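Local structure of probable csgAB operon transcriptional regulatory protein (Salmonella typhimurium, 5XP0) at residues G60-M65 and Q129-G134. The protein is the master regulator of adhesive curli fimbriae expression, needed for csgAB transcription and promoting biofilm formation, and is represented here by its N-terminal receiver-like domain. Sequence-based numbering, arbitrary orientation.
Sequences GCIVLM and QGILRG
Packing of a helix against the central strand of a parallel sheet brings Ile62, on strand 61-66, against Ile131 and Leu132 in the last turn of helix 121-132. A single methyl does the touching from the sheet: CD1 of Ile62 lies 3.6 Å from CD2 of Leu132 and 4.0 Å from CG2 of Ile131. It thus meets one methyl from each of two successive helical residues. The Ile62 side chain crosses that of Leu132 at roughly a right angle, whereas it runs obliquely to that of Ile131. Extension of Ile62 carries its end to the helix: CD1 lies anti to CA (chi2 164°), giving the side chain its full reach between backbones whose CA atoms, at Ile62 and Ile131, stay 8.6 Å apart. From the helix, Ile131 points its CB at the strand, while Leu132 starts off to one side and reaches back with its CD2 branch. No hydrogen bond joins the segments; the contact is purely apolar. Ile131 also rests on Lys90 and Leu92 of strand 90-94, and Leu92 touches Ile62 as well, so the helix covers two adjacent strands. Immediately beyond the contact the helix ends in a Schellman motif, with Gly134 at positive phi as its C-prime residue: Glu135 N bonds to Gly130 O, and Gly134 N to Ile131 O at 2.8 Å. Strand order 2-1-3-4-5, with Ile62 on the middle strand and helix 121-132 packed over its face, is characteristic of the CheY-like alpha/beta fold, of which this regulatory domain is an atypical member.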
ATOM      1  N   GLY B  60      22.204   5.760   6.550  1.00 62.77           N
ATOM      2  CA  GLY B  60      21.563   4.929   7.567  1.00 68.82           C
ATOM      3  C   GLY B  60      20.348   4.147   7.099  1.00 57.09           C
ATOM      4  O   GLY B  60      19.539   3.694   7.917  1.00 46.68           O
ATOM      5  N   CYS B  61      20.198   3.983   5.787  1.00 49.75           N
ATOM      6  CA  CYS B  61      18.917   3.568   5.242  1.00 49.17           C
ATOM      7  C   CYS B  61      18.520   2.160   5.673  1.00 28.69           C
ATOM      8  O   CYS B  61      19.276   1.191   5.554  1.00 40.62           O
ATOM      9  CB  CYS B  61      18.939   3.663   3.722  1.00 92.00           C
ATOM     10  SG  CYS B  61      18.834   5.343   3.117  1.00132.42           S
ATOM     11  N   ILE B  62      17.282   2.049   6.103  1.00 33.62           N
ATOM     12  CA  ILE B  62      16.638   0.768   6.324  1.00 33.00           C
ATOM     13  C   ILE B  62      15.672   0.619   5.158  1.00 38.90           C
ATOM     14  O   ILE B  62      14.614   1.254   5.123  1.00 36.04           O
ATOM     15  CB  ILE B  62      15.921   0.706   7.675  1.00 32.63           C
ATOM     16  CG1 ILE B  62      16.948   0.860   8.811  1.00 42.29           C
ATOM     17  CG2 ILE B  62      15.099  -0.578   7.764  1.00 36.59           C
ATOM     18  CD1 ILE B  62      16.330   1.176  10.096  1.00 37.04           C
ATOM     19  N   VAL B  63      16.037  -0.204   4.190  1.00 38.51           N
ATOM     20  CA  VAL B  63      15.233  -0.370   2.987  1.00 32.72           C
ATOM     21  C   VAL B  63      14.159  -1.399   3.275  1.00 28.93           C
ATOM     22  O   VAL B  63      14.454  -2.501   3.740  1.00 31.34           O
ATOM     23  CB  VAL B  63      16.102  -0.812   1.808  1.00 35.69           C
ATOM     24  CG1 VAL B  63      15.236  -1.175   0.665  1.00 36.48           C
ATOM     25  CG2 VAL B  63      17.153   0.279   1.446  1.00 47.92           C
ATOM     26  N   LEU B  64      12.908  -1.032   3.058  1.00 29.16           N
ATOM     27  CA  LEU B  64      11.823  -2.005   3.087  1.00 24.01           C
ATOM     28  C   LEU B  64      11.423  -2.270   1.649  1.00 27.60           C
ATOM     29  O   LEU B  64      10.820  -1.411   1.006  1.00 32.84           O
ATOM     30  CB  LEU B  64      10.633  -1.502   3.882  1.00 23.84           C
ATOM     31  CG  LEU B  64      10.781  -1.281   5.370  1.00 43.93           C
ATOM     32  CD1 LEU B  64       9.419  -0.822   5.963  1.00 42.12           C
ATOM     33  CD2 LEU B  64      11.233  -2.562   5.980  1.00 50.62           C
ATOM     34  N   MET B  65      11.769  -3.449   1.165  1.00 29.76           N
ATOM     35  CA  MET B  65      11.664  -3.830  -0.249  1.00 29.70           C
ATOM     36  C   MET B  65      10.391  -4.634  -0.451  1.00 24.67           C
ATOM     37  O   MET B  65      10.295  -5.763   0.039  1.00 27.02           O
ATOM     38  CB  MET B  65      12.863  -4.687  -0.624  1.00 36.58           C
ATOM     39  CG  MET B  65      12.804  -5.270  -2.035  1.00 64.79           C
ATOM     40  SD  MET B  65      12.849  -3.939  -3.191  1.00 98.30           S
ATOM     41  CE  MET B  65      14.451  -3.220  -2.865  1.00116.96           C
ATOM     42  N   GLN B 129      11.548  -2.121  15.455  1.00 34.97           N
ATOM     43  CA  GLN B 129      12.145  -1.652  16.691  1.00 36.30           C
ATOM     44  C   GLN B 129      13.361  -2.499  17.030  1.00 37.13           C
ATOM     45  O   GLN B 129      14.379  -1.982  17.501  1.00 40.38           O
ATOM     46  CB  GLN B 129      11.113  -1.698  17.819  1.00 45.50           C
ATOM     47  CG  GLN B 129      10.000  -0.686  17.729  1.00 66.25           C
ATOM     48  CD  GLN B 129       8.879  -0.984  18.704  1.00 75.66           C
ATOM     49  OE1 GLN B 129       8.589  -2.145  19.001  1.00 96.26           O
ATOM     50  NE2 GLN B 129       8.245   0.065  19.215  1.00 65.64           N
ATOM     51  N   GLY B 130      13.298  -3.801  16.730  1.00 43.20           N
ATOM     52  CA  GLY B 130      14.477  -4.642  16.887  1.00 43.02           C
ATOM     53  C   GLY B 130      15.633  -4.232  15.991  1.00 43.18           C
ATOM     54  O   GLY B 130      16.797  -4.231  16.422  1.00 37.57           O
ATOM     55  N   ILE B 131      15.340  -3.890  14.730  1.00 34.92           N
ATOM     56  CA  ILE B 131      16.413  -3.508  13.811  1.00 37.39           C
ATOM     57  C   ILE B 131      17.118  -2.268  14.319  1.00 35.38           C
ATOM     58  O   ILE B 131      18.351  -2.162  14.257  1.00 41.36           O
ATOM     59  CB  ILE B 131      15.876  -3.284  12.380  1.00 40.11           C
ATOM     60  CG1 ILE B 131      15.597  -4.597  11.666  1.00 69.91           C
ATOM     61  CG2 ILE B 131      16.927  -2.551  11.538  1.00 42.52           C
ATOM     62  CD1 ILE B 131      14.430  -5.326  12.159  1.00100.05           C
ATOM     63  N   LEU B 132      16.355  -1.311  14.831  1.00 41.19           N
ATOM     64  CA  LEU B 132      16.972  -0.116  15.393  1.00 40.09           C
ATOM     65  C   LEU B 132      17.895  -0.455  16.543  1.00 47.15           C
ATOM     66  O   LEU B 132      18.873   0.261  16.778  1.00 51.75           O
ATOM     67  CB  LEU B 132      15.895   0.848  15.875  1.00 42.18           C
ATOM     68  CG  LEU B 132      14.951   1.321  14.785  1.00 54.70           C
ATOM     69  CD1 LEU B 132      13.988   2.360  15.338  1.00 70.87           C
ATOM     70  CD2 LEU B 132      15.731   1.835  13.577  1.00 50.77           C
ATOM     71  N   ARG B 133      17.613  -1.540  17.262  1.00 47.22           N
ATOM     72  CA  ARG B 133      18.477  -1.985  18.349  1.00 48.25           C
ATOM     73  C   ARG B 133      19.632  -2.842  17.853  1.00 46.71           C
ATOM     74  O   ARG B 133      20.333  -3.427  18.669  1.00 51.44           O
ATOM     75  CB  ARG B 133      17.691  -2.804  19.384  1.00 50.60           C
ATOM     76  CG  ARG B 133      16.560  -2.082  20.104  1.00 59.29           C
ATOM     77  CD  ARG B 133      15.843  -3.012  21.113  1.00 78.77           C
ATOM     78  NE  ARG B 133      14.392  -3.006  20.881  1.00 88.14           N
ATOM     79  CZ  ARG B 133      13.652  -4.063  20.535  1.00 75.27           C
ATOM     80  NH1 ARG B 133      14.194  -5.270  20.393  1.00 65.50           N
ATOM     81  NH2 ARG B 133      12.347  -3.911  20.339  1.00 80.35           N
ATOM     82  N   GLY B 134      19.807  -2.989  16.549  1.00 44.63           N
ATOM     83  CA  GLY B 134      20.883  -3.819  16.054  1.00 40.89           C
ATOM     84  C   GLY B 134      20.520  -5.276  15.874  1.00 40.14           C
ATOM     85  O   GLY B 134      21.422  -6.099  15.682  1.00 53.99           O
TER